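PDB 4DVE: biotin transporter BioY from Lactococcus lactis subsp. cremoris, which binds biotin within the membrane and probably delivers it, as the S component, to an energy-coupling factor (ECF) ABC transporter. Local coordinates for residues A[73-81]-A[89-97]; A[58-66]-A[187-197]. All coordinates share one frame; numbering follows the deposited sequence.

Interaction 1: residues A[73-81]-A[89-97]; sequences AFLALALIG and NGGAASFLG. With BNG (nonyl beta-D-glucopyranoside), chain G.
Ala78 O, in the last turn of helix 52-80, is gripped twice. Gly91 N, from the following loop, donates to it at 2.9 Å, tilted 24° from the carbonyl plane, while Gly81 N adds a weak bond from the Schellman motif that ends the helix. Glycines allow this approach: a CB on Gly90 would point at the helix end, and the positive phi of Gly91 favours a residue without one. A water extends the seam, donating to Leu79 O and accepting from Ala92 N. Beyond the end of the helix, O6 of the bound nonyl beta-D-glucopyranoside donates to Gly81 O at 2.8 Å. Leu79 starts off away from the loop, but with CG beside the backbone N (chi1 -74°) its CD2 comes back over the centre of one Phe95 face, 3.7 Å from the ring centroid, a CH-pi contact with the side chains crossing at about a right angle. Ala78 CB meets the ring edge, 3.8 Å from Phe95 CE1. Ser94 OG donates to Gly91 O at 2.7 Å and also bonds Arg103 of the biotin pocket, in cation-pi contact with Phe95. The loop lies between helices 52-80 and 100-119, with Leu75 reaching Leu107 on the latter.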
ATOM      1  N   ALA A  73      -5.653   1.132  10.073  1.00 33.96           N
ATOM      2  CA  ALA A  73      -6.063   0.142  11.036  1.00 34.66           C
ATOM      3  C   ALA A  73      -5.063  -1.009  11.066  1.00 33.69           C
ATOM      4  O   ALA A  73      -4.748  -1.539  12.131  1.00 34.02           O
ATOM      5  CB  ALA A  73      -7.488  -0.352  10.739  1.00 33.48           C
ATOM      6  N   PHE A  74      -4.612  -1.420   9.883  1.00 32.74           N
ATOM      7  CA  PHE A  74      -3.598  -2.459   9.744  1.00 33.01           C
ATOM      8  C   PHE A  74      -2.309  -2.039  10.488  1.00 34.27           C
ATOM      9  O   PHE A  74      -1.742  -2.795  11.277  1.00 34.14           O
ATOM     10  CB  PHE A  74      -3.320  -2.714   8.242  1.00 31.69           C
ATOM     11  CG  PHE A  74      -1.981  -3.331   7.960  1.00 31.84           C
ATOM     12  CD1 PHE A  74      -1.702  -4.634   8.340  1.00 33.28           C
ATOM     13  CD2 PHE A  74      -0.990  -2.611   7.301  1.00 31.67           C
ATOM     14  CE1 PHE A  74      -0.438  -5.201   8.109  1.00 32.67           C
ATOM     15  CE2 PHE A  74       0.256  -3.191   7.045  1.00 32.28           C
ATOM     16  CZ  PHE A  74       0.527  -4.469   7.459  1.00 32.42           C
ATOM     17  N   LEU A  75      -1.856  -0.823  10.219  1.00 32.16           N
ATOM     18  CA  LEU A  75      -0.626  -0.320  10.816  1.00 33.67           C
ATOM     19  C   LEU A  75      -0.762  -0.187  12.338  1.00 35.57           C
ATOM     20  O   LEU A  75       0.174  -0.521  13.081  1.00 36.96           O
ATOM     21  CB  LEU A  75      -0.228   1.030  10.184  1.00 33.33           C
ATOM     22  CG  LEU A  75       0.176   0.987   8.724  1.00 33.18           C
ATOM     23  CD1 LEU A  75       0.400   2.406   8.157  1.00 35.38           C
ATOM     24  CD2 LEU A  75       1.429   0.154   8.574  1.00 33.52           C
ATOM     25  N   ALA A  76      -1.923   0.293  12.788  1.00 35.00           N
ATOM     26  CA  ALA A  76      -2.216   0.401  14.213  1.00 37.58           C
ATOM     27  C   ALA A  76      -2.111  -0.975  14.905  1.00 39.80           C
ATOM     28  O   ALA A  76      -1.545  -1.101  16.005  1.00 39.60           O
ATOM     29  CB  ALA A  76      -3.596   1.031  14.429  1.00 35.16           C
ATOM     30  N   LEU A  77      -2.634  -2.009  14.251  1.00 38.65           N
ATOM     31  CA  LEU A  77      -2.523  -3.365  14.775  1.00 38.28           C
ATOM     32  C   LEU A  77      -1.058  -3.776  14.935  1.00 39.54           C
ATOM     33  O   LEU A  77      -0.677  -4.382  15.938  1.00 40.87           O
ATOM     34  CB  LEU A  77      -3.300  -4.355  13.894  1.00 37.99           C
ATOM     35  CG  LEU A  77      -4.835  -4.323  13.989  1.00 40.27           C
ATOM     36  CD1 LEU A  77      -5.443  -5.391  13.103  1.00 41.68           C
ATOM     37  CD2 LEU A  77      -5.341  -4.538  15.416  1.00 41.58           C
ATOM     38  N   ALA A  78      -0.232  -3.431  13.953  1.00 37.57           N
ATOM     39  CA  ALA A  78       1.201  -3.719  14.034  1.00 39.72           C
ATOM     40  C   ALA A  78       1.837  -2.922  15.173  1.00 40.73           C
ATOM     41  O   ALA A  78       2.621  -3.471  15.960  1.00 43.88           O
ATOM     42  CB  ALA A  78       1.897  -3.430  12.698  1.00 37.58           C
ATOM     43  N   LEU A  79       1.453  -1.653  15.297  1.00 41.43           N
ATOM     44  CA  LEU A  79       2.053  -0.778  16.307  1.00 43.87           C
ATOM     45  C   LEU A  79       1.783  -1.230  17.737  1.00 47.36           C
ATOM     46  O   LEU A  79       2.622  -1.062  18.615  1.00 46.76           O
ATOM     47  CB  LEU A  79       1.596   0.655  16.121  1.00 43.89           C
ATOM     48  CG  LEU A  79       2.251   1.352  14.932  1.00 45.46           C
ATOM     49  CD1 LEU A  79       1.333   2.443  14.378  1.00 44.76           C
ATOM     50  CD2 LEU A  79       3.616   1.899  15.355  1.00 47.97           C
ATOM     51  N   ILE A  80       0.602  -1.789  17.983  1.00 48.26           N
ATOM     52  CA  ILE A  80       0.285  -2.231  19.327  1.00 49.74           C
ATOM     53  C   ILE A  80       0.800  -3.637  19.598  1.00 48.83           C
ATOM     54  O   ILE A  80       0.723  -4.095  20.718  1.00 50.59           O
ATOM     55  CB  ILE A  80      -1.218  -2.118  19.637  1.00 52.42           C
ATOM     56  CG1 ILE A  80      -2.034  -3.143  18.840  1.00 51.57           C
ATOM     57  CG2 ILE A  80      -1.695  -0.700  19.329  1.00 54.37           C
ATOM     58  CD1 ILE A  80      -3.518  -2.849  18.893  1.00 55.57           C
ATOM     59  N   GLY A  81       1.300  -4.338  18.580  1.00 46.69           N
ATOM     60  CA  GLY A  81       2.003  -5.591  18.832  1.00 47.07           C
ATOM     61  C   GLY A  81       1.492  -6.847  18.166  1.00 46.10           C
ATOM     62  O   GLY A  81       2.055  -7.905  18.384  1.00 47.49           O
ATOM     63  N   ASN A  89       5.651 -10.502  12.061  1.00 44.88           N
ATOM     64  CA  ASN A  89       6.350  -9.444  12.760  1.00 44.23           C
ATOM     65  C   ASN A  89       5.410  -8.319  13.172  1.00 42.16           C
ATOM     66  O   ASN A  89       4.319  -8.146  12.616  1.00 41.41           O
ATOM     67  CB  ASN A  89       7.499  -8.895  11.899  1.00 46.03           C
ATOM     68  CG  ASN A  89       8.668  -9.868  11.812  1.00 48.25           C
ATOM     69  OD1 ASN A  89       9.256 -10.209  12.822  1.00 50.95           O
ATOM     70  ND2 ASN A  89       8.989 -10.329  10.607  1.00 48.78           N
ATOM     71  N   GLY A  90       5.850  -7.552  14.159  1.00 41.44           N
ATOM     72  CA  GLY A  90       5.127  -6.390  14.613  1.00 42.58           C
ATOM     73  C   GLY A  90       5.768  -5.801  15.839  1.00 45.41           C
ATOM     74  O   GLY A  90       6.897  -6.142  16.179  1.00 46.83           O
ATOM     75  N   GLY A  91       5.028  -4.924  16.507  1.00 47.92           N
ATOM     76  CA  GLY A  91       5.540  -4.180  17.648  1.00 49.12           C
ATOM     77  C   GLY A  91       6.067  -2.834  17.192  1.00 48.92           C
ATOM     78  O   GLY A  91       6.606  -2.693  16.074  1.00 45.20           O
ATOM     79  N   ALA A  92       5.928  -1.855  18.075  1.00 49.69           N
ATOM     80  CA  ALA A  92       6.215  -0.473  17.775  1.00 52.71           C
ATOM     81  C   ALA A  92       7.701  -0.290  17.504  1.00 54.82           C
ATOM     82  O   ALA A  92       8.083   0.446  16.594  1.00 55.64           O
ATOM     83  CB  ALA A  92       5.735   0.428  18.915  1.00 55.97           C
ATOM     84  N   ALA A  93       8.544  -1.011  18.237  1.00 57.81           N
ATOM     85  CA  ALA A  93      10.000  -0.892  18.053  1.00 60.79           C
ATOM     86  C   ALA A  93      10.434  -1.288  16.638  1.00 58.97           C
ATOM     87  O   ALA A  93      11.316  -0.655  16.072  1.00 57.25           O
ATOM     88  CB  ALA A  93      10.760  -1.705  19.108  1.00 62.74           C
ATOM     89  N   SER A  94       9.798  -2.298  16.042  1.00 58.11           N
ATOM     90  CA  SER A  94      10.143  -2.689  14.661  1.00 59.41           C
ATOM     91  C   SER A  94       9.964  -1.551  13.626  1.00 54.01           C
ATOM     92  O   SER A  94      10.535  -1.616  12.552  1.00 55.79           O
ATOM     93  CB  SER A  94       9.315  -3.891  14.203  1.00 60.60           C
ATOM     94  OG  SER A  94       7.970  -3.500  13.929  1.00 56.38           O
ATOM     95  N   PHE A  95       9.166  -0.533  13.946  1.00 50.02           N
ATOM     96  CA  PHE A  95       8.966   0.608  13.054  1.00 47.44           C
ATOM     97  C   PHE A  95      10.151   1.560  13.010  1.00 48.33           C
ATOM     98  O   PHE A  95      10.214   2.418  12.129  1.00 49.68           O
ATOM     99  CB  PHE A  95       7.708   1.413  13.442  1.00 48.11           C
ATOM    100  CG  PHE A  95       6.420   0.809  12.936  1.00 46.66           C
ATOM    101  CD1 PHE A  95       5.881  -0.323  13.547  1.00 46.65           C
ATOM    102  CD2 PHE A  95       5.765   1.359  11.840  1.00 44.84           C
ATOM    103  CE1 PHE A  95       4.689  -0.882  13.069  1.00 47.05           C
ATOM    104  CE2 PHE A  95       4.591   0.802  11.350  1.00 45.04           C
ATOM    105  CZ  PHE A  95       4.054  -0.316  11.969  1.00 45.47           C
ATOM    106  N   LEU A  96      11.062   1.449  13.968  1.00 49.97           N
ATOM    107  CA  LEU A  96      12.304   2.212  13.923  1.00 53.39           C
ATOM    108  C   LEU A  96      13.405   1.433  13.219  1.00 50.84           C
ATOM    109  O   LEU A  96      14.529   1.913  13.137  1.00 50.92           O
ATOM    110  CB  LEU A  96      12.787   2.581  15.341  1.00 56.50           C
ATOM    111  CG  LEU A  96      11.933   3.593  16.098  1.00 59.86           C
ATOM    112  CD1 LEU A  96      12.512   3.854  17.491  1.00 63.00           C
ATOM    113  CD2 LEU A  96      11.813   4.877  15.285  1.00 60.49           C
ATOM    114  N   GLY A  97      13.099   0.226  12.746  1.00 46.95           N
ATOM    115  CA  GLY A  97      14.105  -0.618  12.119  1.00 44.37           C
ATOM    116  C   GLY A  97      14.325  -0.270  10.642  1.00 39.79           C
ATOM    117  O   GLY A  97      13.829   0.748  10.138  1.00 35.08           O
TER
HETATM  118  C1  BNG G 204       4.208 -11.856  18.960  0.50 55.24           C
HETATM  119  C2  BNG G 204       5.053 -12.919  18.271  0.50 55.52           C
HETATM  120  C3  BNG G 204       6.464 -12.407  18.004  0.50 55.91           C
HETATM  121  C4  BNG G 204       6.431 -11.038  17.335  0.50 55.84           C
HETATM  122  C5  BNG G 204       5.502 -10.088  18.080  0.50 54.99           C
HETATM  123  C6  BNG G 204       5.410  -8.744  17.367  0.50 54.55           C
HETATM  124  C1' BNG G 204       2.160 -11.610  20.112  0.50 52.02           C
HETATM  125  C2' BNG G 204       0.662 -11.757  19.878  0.50 52.73           C
HETATM  126  C3' BNG G 204       0.351 -13.044  19.123  0.50 53.69           C
HETATM  127  C4' BNG G 204      -1.113 -13.435  19.289  0.50 54.89           C
HETATM  128  C5' BNG G 204      -1.490 -14.561  18.333  0.50 53.58           C
HETATM  129  C6' BNG G 204      -1.800 -14.016  16.944  0.50 54.53           C
HETATM  130  C7' BNG G 204      -1.496 -15.054  15.870  0.50 57.26           C
HETATM  131  C8' BNG G 204      -0.922 -16.324  16.486  0.50 60.27           C
HETATM  132  C9' BNG G 204      -1.864 -16.897  17.523  0.50 61.45           C
HETATM  133  O1  BNG G 204       2.873 -12.333  19.109  0.50 52.38           O
HETATM  134  O2  BNG G 204       5.118 -14.087  19.096  0.50 60.14           O
HETATM  135  O3  BNG G 204       7.157 -13.334  17.163  0.50 55.53           O
HETATM  136  O4  BNG G 204       7.754 -10.489  17.305  0.50 55.16           O
HETATM  137  O5  BNG G 204       4.203 -10.668  18.172  0.50 55.95           O
HETATM  138  O6  BNG G 204       4.808  -7.782  18.239  0.50 54.79           O
HETATM  139  O   HOH W   1       4.377  -2.306  20.522  1.00 64.74           O

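Interaction 2: residues A[58-66]-A[187-197]; sequences AGGLLGPKY and LRKQGGFELYF. With BNG (nonyl beta-D-glucopyranoside), chain F.
A proline kink in helix 52-80, with the end of helix 170-189 and the tail after it folded against it, frames this contact. Pro64 has no N-H to offer the turn before it, and Arg188 takes up Gly60 O. Arg188 presents the NE/NH2 edge of its guanidinium to Gly60 O, NE at 3.0 Å and nearly in line with the C=O, NH2 at 2.8 Å and at a wider angle, the oxygen close to the guanidinium plane; the bend at chi3 (-135°) brings the group round. Arg188 NH2 also forms a salt bridge with Glu131. A methionine here would probably leave Gly60 O without its two donors and Glu131 without its opposite charge.

In the six-helix S-component fold, the end of helix 170-189 and the tail after it reach a transmembrane helix far earlier in the chain. Leu61 CD2 stands over the Phe193 ring, 4.3 Å from its centroid and only 3° off the normal; that ring also stacks with Tyr22. Leu62 and Tyr196 lie side by side, pointing the same way, with Leu62 CD2 over a face of the Tyr196 ring in a CH-pi contact. Tyr66 meets Tyr196 obliquely, CD2 to CD1 3.9 Å, while Tyr196 OH bonds Thr19. The Phe197 edge abuts Gly59 O, CZ at 3.4 Å. At Gly63, with its positive phi, a CB would run into Tyr196 O.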
ATOM      1  N   ALA A  58      -5.849  -0.318  -1.750  1.00 32.90           N
ATOM      2  CA  ALA A  58      -6.791   0.285  -0.794  1.00 32.95           C
ATOM      3  C   ALA A  58      -7.397   1.608  -1.274  1.00 34.32           C
ATOM      4  O   ALA A  58      -8.621   1.803  -1.196  1.00 30.85           O
ATOM      5  CB  ALA A  58      -6.113   0.472   0.566  1.00 29.88           C
ATOM      6  N   GLY A  59      -6.542   2.523  -1.726  1.00 31.77           N
ATOM      7  CA  GLY A  59      -6.992   3.833  -2.248  1.00 32.11           C
ATOM      8  C   GLY A  59      -7.778   3.778  -3.552  1.00 33.12           C
ATOM      9  O   GLY A  59      -8.661   4.607  -3.791  1.00 32.65           O
ATOM     10  N   GLY A  60      -7.477   2.800  -4.407  1.00 35.68           N
ATOM     11  CA  GLY A  60      -8.192   2.637  -5.662  1.00 35.05           C
ATOM     12  C   GLY A  60      -9.564   2.007  -5.497  1.00 35.43           C
ATOM     13  O   GLY A  60     -10.410   2.105  -6.400  1.00 34.20           O
ATOM     14  N   LEU A  61      -9.775   1.334  -4.368  1.00 35.03           N
ATOM     15  CA  LEU A  61     -11.085   0.747  -4.059  1.00 37.03           C
ATOM     16  C   LEU A  61     -11.936   1.638  -3.184  1.00 35.99           C
ATOM     17  O   LEU A  61     -13.107   1.842  -3.466  1.00 37.95           O
ATOM     18  CB  LEU A  61     -10.947  -0.630  -3.411  1.00 39.02           C
ATOM     19  CG  LEU A  61     -10.534  -1.733  -4.382  1.00 42.17           C
ATOM     20  CD1 LEU A  61     -10.172  -3.038  -3.652  1.00 42.33           C
ATOM     21  CD2 LEU A  61     -11.620  -1.911  -5.441  1.00 41.08           C
ATOM     22  N   LEU A  62     -11.345   2.172  -2.122  1.00 33.66           N
ATOM     23  CA  LEU A  62     -12.105   2.822  -1.084  1.00 32.73           C
ATOM     24  C   LEU A  62     -11.880   4.307  -1.045  1.00 33.67           C
ATOM     25  O   LEU A  62     -12.415   4.993  -0.174  1.00 32.12           O
ATOM     26  CB  LEU A  62     -11.746   2.177   0.265  1.00 32.97           C
ATOM     27  CG  LEU A  62     -12.211   0.710   0.390  1.00 38.13           C
ATOM     28  CD1 LEU A  62     -11.847   0.102   1.735  1.00 40.51           C
ATOM     29  CD2 LEU A  62     -13.714   0.558   0.115  1.00 38.21           C
ATOM     30  N   GLY A  63     -11.033   4.810  -1.955  1.00 33.53           N
ATOM     31  CA  GLY A  63     -10.793   6.248  -2.056  1.00 32.90           C
ATOM     32  C   GLY A  63      -9.877   6.773  -0.981  1.00 32.98           C
ATOM     33  O   GLY A  63      -9.338   5.995  -0.172  1.00 30.81           O
ATOM     34  N   PRO A  64      -9.654   8.104  -0.987  1.00 33.93           N
ATOM     35  CA  PRO A  64      -8.580   8.649  -0.160  1.00 34.71           C
ATOM     36  C   PRO A  64      -8.876   8.654   1.337  1.00 35.96           C
ATOM     37  O   PRO A  64      -7.939   8.710   2.133  1.00 37.45           O
ATOM     38  CB  PRO A  64      -8.418  10.076  -0.688  1.00 36.27           C
ATOM     39  CG  PRO A  64      -9.790  10.414  -1.236  1.00 36.65           C
ATOM     40  CD  PRO A  64     -10.265   9.132  -1.850  1.00 35.06           C
ATOM     41  N   LYS A  65     -10.144   8.585   1.724  1.00 36.62           N
ATOM     42  CA  LYS A  65     -10.505   8.567   3.157  1.00 38.61           C
ATOM     43  C   LYS A  65     -10.493   7.143   3.727  1.00 34.85           C
ATOM     44  O   LYS A  65      -9.657   6.804   4.583  1.00 34.70           O
ATOM     45  CB  LYS A  65     -11.869   9.234   3.387  1.00 42.04           C
ATOM     46  CG  LYS A  65     -12.326   9.240   4.848  1.00 43.96           C
ATOM     47  CD  LYS A  65     -13.620  10.040   5.041  1.00 46.97           C
ATOM     48  CE  LYS A  65     -13.893  10.178   6.542  1.00 52.26           C
ATOM     49  NZ  LYS A  65     -15.182  10.821   6.917  1.00 54.18           N
ATOM     50  N   TYR A  66     -11.395   6.317   3.219  1.00 35.53           N
ATOM     51  CA  TYR A  66     -11.577   4.952   3.722  1.00 34.20           C
ATOM     52  C   TYR A  66     -10.430   4.020   3.364  1.00 32.53           C
ATOM     53  O   TYR A  66     -10.114   3.112   4.132  1.00 31.38           O
ATOM     54  CB  TYR A  66     -12.942   4.401   3.309  1.00 35.03           C
ATOM     55  CG  TYR A  66     -14.053   5.223   3.941  1.00 38.07           C
ATOM     56  CD1 TYR A  66     -14.300   5.180   5.310  1.00 41.69           C
ATOM     57  CD2 TYR A  66     -14.805   6.090   3.179  1.00 40.57           C
ATOM     58  CE1 TYR A  66     -15.289   5.976   5.888  1.00 43.38           C
ATOM     59  CE2 TYR A  66     -15.769   6.897   3.742  1.00 42.48           C
ATOM     60  CZ  TYR A  66     -16.008   6.836   5.088  1.00 44.67           C
ATOM     61  OH  TYR A  66     -17.010   7.650   5.582  1.00 50.66           O
ATOM     62  N   LEU A 187     -13.060  -5.162  -9.861  1.00 48.52           N
ATOM     63  CA  LEU A 187     -13.924  -4.996  -8.693  1.00 48.95           C
ATOM     64  C   LEU A 187     -14.854  -3.785  -8.806  1.00 50.62           C
ATOM     65  O   LEU A 187     -15.987  -3.850  -8.349  1.00 50.06           O
ATOM     66  CB  LEU A 187     -13.142  -4.925  -7.397  1.00 46.57           C
ATOM     67  CG  LEU A 187     -12.521  -6.244  -6.945  1.00 48.08           C
ATOM     68  CD1 LEU A 187     -11.677  -5.963  -5.704  1.00 42.99           C
ATOM     69  CD2 LEU A 187     -13.550  -7.356  -6.683  1.00 47.46           C
ATOM     70  N   ARG A 188     -14.375  -2.707  -9.430  1.00 49.42           N
ATOM     71  CA  ARG A 188     -15.160  -1.505  -9.582  1.00 51.62           C
ATOM     72  C   ARG A 188     -16.188  -1.530 -10.712  1.00 58.18           C
ATOM     73  O   ARG A 188     -17.137  -0.770 -10.654  1.00 54.66           O
ATOM     74  CB  ARG A 188     -14.281  -0.326  -9.904  1.00 49.84           C
ATOM     75  CG  ARG A 188     -13.583   0.358  -8.736  1.00 51.19           C
ATOM     76  CD  ARG A 188     -13.348   1.789  -9.207  1.00 53.85           C
ATOM     77  NE  ARG A 188     -12.048   2.147  -8.866  1.00 56.03           N
ATOM     78  CZ  ARG A 188     -11.005   2.287  -9.680  1.00 51.76           C
ATOM     79  NH1 ARG A 188     -11.049   2.251 -11.018  1.00 50.85           N
ATOM     80  NH2 ARG A 188      -9.892   2.521  -9.077  1.00 42.04           N
ATOM     81  N   LYS A 189     -15.947  -2.321 -11.757  1.00 62.45           N
ATOM     82  CA  LYS A 189     -16.672  -2.183 -13.016  1.00 72.04           C
ATOM     83  C   LYS A 189     -18.165  -2.398 -12.767  1.00 78.59           C
ATOM     84  O   LYS A 189     -19.005  -1.753 -13.390  1.00 78.09           O
ATOM     85  CB  LYS A 189     -16.086  -3.101 -14.110  1.00 75.25           C
ATOM     86  CG  LYS A 189     -16.981  -4.200 -14.645  1.00 81.37           C
ATOM     87  CD  LYS A 189     -16.289  -4.989 -15.748  1.00 86.64           C
ATOM     88  CE  LYS A 189     -16.083  -4.151 -17.006  1.00 92.60           C
ATOM     89  NZ  LYS A 189     -15.953  -4.984 -18.238  1.00 96.56           N
ATOM     90  N   GLN A 190     -18.472  -3.304 -11.847  1.00 84.02           N
ATOM     91  CA  GLN A 190     -19.707  -3.232 -11.081  1.00 95.41           C
ATOM     92  C   GLN A 190     -19.310  -3.498  -9.614  1.00 96.96           C
ATOM     93  O   GLN A 190     -18.547  -4.429  -9.355  1.00 98.97           O
ATOM     94  CB  GLN A 190     -20.760  -4.218 -11.615  1.00103.55           C
ATOM     95  CG  GLN A 190     -20.528  -5.698 -11.312  1.00111.07           C
ATOM     96  CD  GLN A 190     -21.289  -6.189 -10.087  1.00116.51           C
ATOM     97  OE1 GLN A 190     -21.561  -5.426  -9.158  1.00117.35           O
ATOM     98  NE2 GLN A 190     -21.642  -7.472 -10.084  1.00119.41           N
ATOM     99  N   GLY A 191     -19.805  -2.711  -8.652  1.00 91.05           N
ATOM    100  CA  GLY A 191     -20.895  -1.754  -8.855  1.00 88.18           C
ATOM    101  C   GLY A 191     -20.498  -0.286  -8.847  1.00 78.59           C
ATOM    102  O   GLY A 191     -20.235   0.295  -9.924  1.00 76.40           O
ATOM    103  N   GLY A 192     -20.423   0.327  -7.661  1.00 63.67           N
ATOM    104  CA  GLY A 192     -20.345  -0.362  -6.350  1.00 61.44           C
ATOM    105  C   GLY A 192     -19.298   0.316  -5.429  1.00 55.93           C
ATOM    106  O   GLY A 192     -19.417   0.308  -4.211  1.00 56.34           O
ATOM    107  N   PHE A 193     -18.282   0.914  -6.034  1.00 46.93           N
ATOM    108  CA  PHE A 193     -17.251   1.657  -5.295  1.00 45.01           C
ATOM    109  C   PHE A 193     -17.276   3.124  -5.653  1.00 43.42           C
ATOM    110  O   PHE A 193     -16.455   3.912  -5.187  1.00 41.29           O
ATOM    111  CB  PHE A 193     -15.908   1.012  -5.577  1.00 44.47           C
ATOM    112  CG  PHE A 193     -15.786  -0.329  -4.944  1.00 43.83           C
ATOM    113  CD1 PHE A 193     -16.149  -1.475  -5.637  1.00 47.13           C
ATOM    114  CD2 PHE A 193     -15.412  -0.438  -3.630  1.00 42.56           C
ATOM    115  CE1 PHE A 193     -16.063  -2.716  -5.031  1.00 47.07           C
ATOM    116  CE2 PHE A 193     -15.324  -1.672  -3.015  1.00 44.20           C
ATOM    117  CZ  PHE A 193     -15.659  -2.816  -3.718  1.00 45.97           C
ATOM    118  N   GLU A 194     -18.276   3.470  -6.456  1.00 42.33           N
ATOM    119  CA  GLU A 194     -18.487   4.800  -6.993  1.00 46.22           C
ATOM    120  C   GLU A 194     -18.671   5.848  -5.885  1.00 45.41           C
ATOM    121  O   GLU A 194     -18.227   6.996  -6.029  1.00 43.01           O
ATOM    122  CB  GLU A 194     -19.706   4.717  -7.940  1.00 52.91           C
ATOM    123  CG  GLU A 194     -20.567   5.946  -8.083  1.00 58.00           C
ATOM    124  CD  GLU A 194     -21.405   6.288  -6.871  1.00 56.02           C
ATOM    125  OE1 GLU A 194     -22.042   5.405  -6.254  1.00 57.52           O
ATOM    126  OE2 GLU A 194     -21.431   7.494  -6.544  1.00 58.80           O
ATOM    127  N   LEU A 195     -19.290   5.440  -4.774  1.00 42.71           N
ATOM    128  CA  LEU A 195     -19.511   6.308  -3.615  1.00 43.69           C
ATOM    129  C   LEU A 195     -18.190   6.961  -3.165  1.00 42.75           C
ATOM    130  O   LEU A 195     -18.179   8.137  -2.790  1.00 41.70           O
ATOM    131  CB  LEU A 195     -20.095   5.496  -2.437  1.00 43.89           C
ATOM    132  CG  LEU A 195     -20.471   6.182  -1.107  1.00 45.58           C
ATOM    133  CD1 LEU A 195     -21.451   7.329  -1.331  1.00 44.46           C
ATOM    134  CD2 LEU A 195     -21.026   5.187  -0.067  1.00 43.89           C
ATOM    135  N   TYR A 196     -17.093   6.199  -3.203  1.00 39.67           N
ATOM    136  CA  TYR A 196     -15.817   6.665  -2.633  1.00 38.77           C
ATOM    137  C   TYR A 196     -15.065   7.661  -3.513  1.00 39.19           C
ATOM    138  O   TYR A 196     -14.069   8.235  -3.069  1.00 41.55           O
ATOM    139  CB  TYR A 196     -14.932   5.457  -2.240  1.00 37.39           C
ATOM    140  CG  TYR A 196     -15.735   4.485  -1.408  1.00 37.35           C
ATOM    141  CD1 TYR A 196     -16.290   4.873  -0.191  1.00 37.25           C
ATOM    142  CD2 TYR A 196     -16.087   3.236  -1.910  1.00 39.42           C
ATOM    143  CE1 TYR A 196     -17.124   4.014   0.527  1.00 37.75           C
ATOM    144  CE2 TYR A 196     -16.929   2.377  -1.204  1.00 41.25           C
ATOM    145  CZ  TYR A 196     -17.437   2.757   0.021  1.00 38.67           C
ATOM    146  OH  TYR A 196     -18.273   1.885   0.725  1.00 41.08           O
ATOM    147  N   PHE A 197     -15.506   7.832  -4.760  1.00 40.44           N
ATOM    148  CA  PHE A 197     -14.830   8.717  -5.715  1.00 43.58           C
ATOM    149  C   PHE A 197     -15.703   9.871  -6.182  1.00 46.87           C
ATOM    150  O   PHE A 197     -15.357  10.567  -7.129  1.00 49.43           O
ATOM    151  CB  PHE A 197     -14.318   7.897  -6.910  1.00 42.94           C
ATOM    152  CG  PHE A 197     -13.330   6.875  -6.504  1.00 39.49           C
ATOM    153  CD1 PHE A 197     -12.010   7.249  -6.261  1.00 39.76           C
ATOM    154  CD2 PHE A 197     -13.716   5.577  -6.234  1.00 37.88           C
ATOM    155  CE1 PHE A 197     -11.090   6.333  -5.820  1.00 35.66           C
ATOM    156  CE2 PHE A 197     -12.784   4.646  -5.796  1.00 37.42           C
ATOM    157  CZ  PHE A 197     -11.466   5.035  -5.595  1.00 35.40           C
TER
HETATM  158  C1  BNG F 203      -9.768  13.806   1.722  0.75 74.38           C
HETATM  159  C2  BNG F 203     -10.828  13.658   0.637  0.75 77.15           C
HETATM  160  C3  BNG F 203     -10.372  14.311  -0.662  0.75 77.13           C
HETATM  161  C4  BNG F 203      -9.863  15.726  -0.413  0.75 77.93           C
HETATM  162  C5  BNG F 203      -8.862  15.750   0.736  0.75 78.31           C
HETATM  163  C6  BNG F 203      -8.411  17.175   1.036  0.75 81.30           C
HETATM  164  C1' BNG F 203      -9.227  13.115   3.915  0.75 66.06           C
HETATM  165  C2' BNG F 203      -9.183  11.667   4.389  0.75 62.49           C
HETATM  166  C3' BNG F 203      -8.741  11.583   5.845  0.75 61.87           C
HETATM  167  C4' BNG F 203      -7.814  10.393   6.066  0.75 59.85           C
HETATM  168  C5' BNG F 203      -8.127   9.695   7.384  0.75 59.22           C
HETATM  169  C6' BNG F 203      -6.851   9.398   8.161  0.75 62.64           C
HETATM  170  C7' BNG F 203      -6.943   8.052   8.869  0.75 61.41           C
HETATM  171  C8' BNG F 203      -5.753   7.840   9.798  0.75 60.63           C
HETATM  172  C9' BNG F 203      -5.770   6.448  10.392  0.75 56.16           C
HETATM  173  O1  BNG F 203     -10.263  13.266   2.946  0.75 70.32           O
HETATM  174  O2  BNG F 203     -11.083  12.267   0.407  0.75 78.39           O
HETATM  175  O3  BNG F 203     -11.468  14.354  -1.585  0.75 67.50           O
HETATM  176  O4  BNG F 203      -9.237  16.224  -1.601  0.75 84.49           O
HETATM  177  O5  BNG F 203      -9.462  15.187   1.900  0.75 78.05           O
HETATM  178  O6  BNG F 203      -8.611  17.457   2.426  0.75 83.01           O

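In the fold
Both interactions draw on helix 52-80, interaction 2 at its kinked part near Pro64 and interaction 1 at its C-terminal end. Their centres are 27 Å apart; the nearest atoms come to about 8 Å without touching. Along the chain the order is 58-66, 73-81, 89-97, 187-197, so the short-range contact is nested inside the long loop that interaction 2 closes. One joins the helix to the loop leading into helix 100-119, with Phe95 about 8 Å from bound biotin; the other joins it to the end of helix 170-189 and the tail that follows. A single transmembrane helix therefore links the neighbourhood of the biotin site with the packing of the C-terminus.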